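Local coordinates for protein Tubulin/ftsz, gtpase (Methanosaeta thermophila, PDB 3ZID) that binds guanine nucleotide as a tubulin/FtsZ-like GTPase of the archaeal cytoskeleton and is probably involved in controlling cell shape, at residues 2-8 with 103-109. Numbering follows the deposited sequence.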
loop_
_atom_site.group_PDB
_atom_site.type_symbol
_atom_site.label_atom_id
_atom_site.label_comp_id
_atom_site.label_asym_id
_atom_site.label_seq_id
_atom_site.Cartn_x
_atom_site.Cartn_y
_atom_site.Cartn_z
ATOM N N LEU A 2 -4.548 2.848 -21.955
ATOM C CA LEU A 2 -4.977 2.491 -20.619
ATOM C C LEU A 2 -5.382 3.759 -19.887
ATOM O O LEU A 2 -4.598 4.696 -19.816
ATOM C CB LEU A 2 -3.833 1.788 -19.891
ATOM C CG LEU A 2 -4.196 1.018 -18.621
ATOM C CD1 LEU A 2 -5.333 0.046 -18.890
ATOM C CD2 LEU A 2 -2.971 0.296 -18.074
ATOM N N ASN A 3 -6.612 3.822 -19.393
ATOM C CA ASN A 3 -7.021 4.936 -18.544
ATOM C C ASN A 3 -6.776 4.602 -17.083
ATOM O O ASN A 3 -7.437 3.729 -16.518
ATOM C CB ASN A 3 -8.497 5.268 -18.749
ATOM C CG ASN A 3 -8.787 5.765 -20.146
ATOM O OD1 ASN A 3 -8.539 6.926 -20.467
ATOM N ND2 ASN A 3 -9.307 4.881 -20.990
ATOM N N VAL A 4 -5.839 5.314 -16.470
ATOM C CA VAL A 4 -5.438 5.012 -15.111
ATOM C C VAL A 4 -5.781 6.169 -14.198
ATOM O O VAL A 4 -5.493 7.327 -14.504
ATOM C CB VAL A 4 -3.918 4.728 -15.017
ATOM C CG1 VAL A 4 -3.527 4.290 -13.587
ATOM C CG2 VAL A 4 -3.513 3.673 -16.040
ATOM N N LEU A 5 -6.389 5.855 -13.068
ATOM C CA LEU A 5 -6.641 6.862 -12.053
ATOM C C LEU A 5 -5.812 6.517 -10.834
ATOM O O LEU A 5 -5.828 5.372 -10.368
ATOM C CB LEU A 5 -8.135 6.893 -11.696
ATOM C CG LEU A 5 -8.543 7.846 -10.565
ATOM C CD1 LEU A 5 -8.236 9.291 -10.935
ATOM C CD2 LEU A 5 -10.029 7.693 -10.226
ATOM N N MET A 6 -5.066 7.486 -10.316
ATOM C CA MET A 6 -4.355 7.280 -9.050
ATOM C C MET A 6 -4.835 8.271 -8.005
ATOM O O MET A 6 -4.844 9.477 -8.259
ATOM C CB MET A 6 -2.856 7.370 -9.242
ATOM C CG MET A 6 -2.381 6.393 -10.316
ATOM S SD MET A 6 -0.605 6.371 -10.517
ATOM C CE MET A 6 -0.103 5.385 -9.117
ATOM N N LEU A 7 -5.276 7.743 -6.865
ATOM C CA LEU A 7 -5.852 8.532 -5.769
ATOM C C LEU A 7 -4.980 8.393 -4.538
ATOM O O LEU A 7 -4.868 7.297 -3.983
ATOM C CB LEU A 7 -7.235 7.990 -5.425
ATOM C CG LEU A 7 -8.222 7.989 -6.580
ATOM C CD1 LEU A 7 -9.543 7.353 -6.169
ATOM C CD2 LEU A 7 -8.431 9.415 -7.046
ATOM N N GLY A 8 -4.361 9.486 -4.104
ATOM C CA GLY A 8 -3.518 9.447 -2.924
ATOM C C GLY A 8 -4.297 10.052 -1.762
ATOM O O GLY A 8 -4.543 11.245 -1.747
ATOM N N PHE A 103 -12.165 5.103 -16.420
ATOM C CA PHE A 103 -10.886 4.505 -16.072
ATOM C C PHE A 103 -10.971 3.007 -16.134
ATOM O O PHE A 103 -11.984 2.423 -15.760
ATOM C CB PHE A 103 -10.462 4.936 -14.679
ATOM C CG PHE A 103 -10.325 6.404 -14.551
ATOM C CD1 PHE A 103 -9.237 7.055 -15.124
ATOM C CD2 PHE A 103 -11.308 7.146 -13.928
ATOM C CE1 PHE A 103 -9.113 8.421 -15.037
ATOM C CE2 PHE A 103 -11.191 8.502 -13.831
ATOM C CZ PHE A 103 -10.089 9.150 -14.391
ATOM N N ASP A 104 -9.886 2.389 -16.582
ATOM C CA ASP A 104 -9.791 0.946 -16.611
ATOM C C ASP A 104 -9.087 0.425 -15.350
ATOM O O ASP A 104 -9.273 -0.713 -14.945
ATOM C CB ASP A 104 -9.008 0.522 -17.848
ATOM C CG ASP A 104 -9.492 1.224 -19.114
ATOM O OD1 ASP A 104 -10.707 1.154 -19.416
ATOM O OD2 ASP A 104 -8.652 1.848 -19.798
ATOM N N LEU A 105 -8.266 1.264 -14.747
ATOM C CA LEU A 105 -7.400 0.829 -13.666
ATOM C C LEU A 105 -7.304 1.940 -12.631
ATOM O O LEU A 105 -6.973 3.078 -12.955
ATOM C CB LEU A 105 -6.007 0.497 -14.233
ATOM C CG LEU A 105 -4.897 0.106 -13.261
ATOM C CD1 LEU A 105 -5.259 -1.150 -12.488
ATOM C CD2 LEU A 105 -3.595 -0.112 -14.039
ATOM N N ILE A 106 -7.574 1.610 -11.379
ATOM C CA ILE A 106 -7.575 2.619 -10.328
ATOM C C ILE A 106 -6.697 2.179 -9.177
ATOM O O ILE A 106 -6.864 1.083 -8.636
ATOM C CB ILE A 106 -9.035 2.923 -9.821
ATOM C CG1 ILE A 106 -9.965 3.279 -11.000
ATOM C CG2 ILE A 106 -9.032 4.042 -8.786
ATOM C CD1 ILE A 106 -11.451 3.553 -10.603
ATOM N N PHE A 107 -5.743 3.025 -8.822
ATOM C CA PHE A 107 -4.942 2.810 -7.626
ATOM C C PHE A 107 -5.409 3.717 -6.521
ATOM O O PHE A 107 -5.530 4.922 -6.721
ATOM C CB PHE A 107 -3.459 3.036 -7.910
ATOM C CG PHE A 107 -2.868 2.012 -8.852
ATOM C CD1 PHE A 107 -2.599 0.720 -8.415
ATOM C CD2 PHE A 107 -2.606 2.333 -10.180
ATOM C CE1 PHE A 107 -2.042 -0.250 -9.278
ATOM C CE2 PHE A 107 -2.038 1.389 -11.053
ATOM C CZ PHE A 107 -1.774 0.090 -10.610
ATOM N N VAL A 108 -5.696 3.123 -5.363
ATOM C CA VAL A 108 -6.054 3.881 -4.160
ATOM C C VAL A 108 -4.951 3.720 -3.126
ATOM O O VAL A 108 -4.757 2.650 -2.555
ATOM C CB VAL A 108 -7.404 3.446 -3.572
ATOM C CG1 VAL A 108 -7.753 4.300 -2.362
ATOM C CG2 VAL A 108 -8.500 3.585 -4.633
ATOM N N MET A 109 -4.217 4.800 -2.922
ATOM C CA MET A 109 -3.020 4.775 -2.115
ATOM C C MET A 109 -3.235 5.479 -0.801
ATOM O O MET A 109 -3.650 6.633 -0.765
ATOM C CB MET A 109 -1.895 5.422 -2.892
ATOM C CG MET A 109 -1.837 4.905 -4.318
ATOM S SD MET A 109 -0.545 5.749 -5.222
ATOM C CE MET A 109 -1.099 7.429 -5.069
#
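Leu5 and Phe103 meet where two neighbouring parallel strands, 3-8 and 105-109, form the middle of the Rossmann-like sheet of the tubulin/FtsZ GTPase domain. From Leu5, CB sits over the centre of the Phe103 ring in a CH-pi contact, 3.6 Å from the centroid. With CG anti to the backbone N (chi1 176°), the chain then forks above the same ring: CD1 reaches Phe103 CZ at 3.9 Å, while CD2 lies against Phe103 CE2 and also touches Ile106 CG2 at 4.0 Å. A branched leucine thus suits a place flanked by a flat ring and a beta-branched neighbour. Between the strands, Leu5 and Leu7 each donate N-H to one carbonyl of 105-109 and accept an N-H through their own, as parallel pairing requires; Leu7 N to Phe107 O is 2.8 Å. At the N-terminal end of the pair, the Asp104 carboxylate grips the start of strand 3-8: its OD2 takes the nearly straight N-H of Asn3 at 2.9 Å and, weakly, that of Asn3 ND2; OD1 of the same side-chain amide is hydrogen-bonded to Arg42 NE. On the other face, flexible Met6 and Met109 pack against helices 10-30 and 186-210, Met6 CE lying 3.9 Å from Met109 SD. Side-chain-less Gly8, just before the GTP-binding residues Gln11 to Arg15 at the start of helix 10-30, leaves room for Met109 CE, which bends back to 3.8 Å from Gly8 CA.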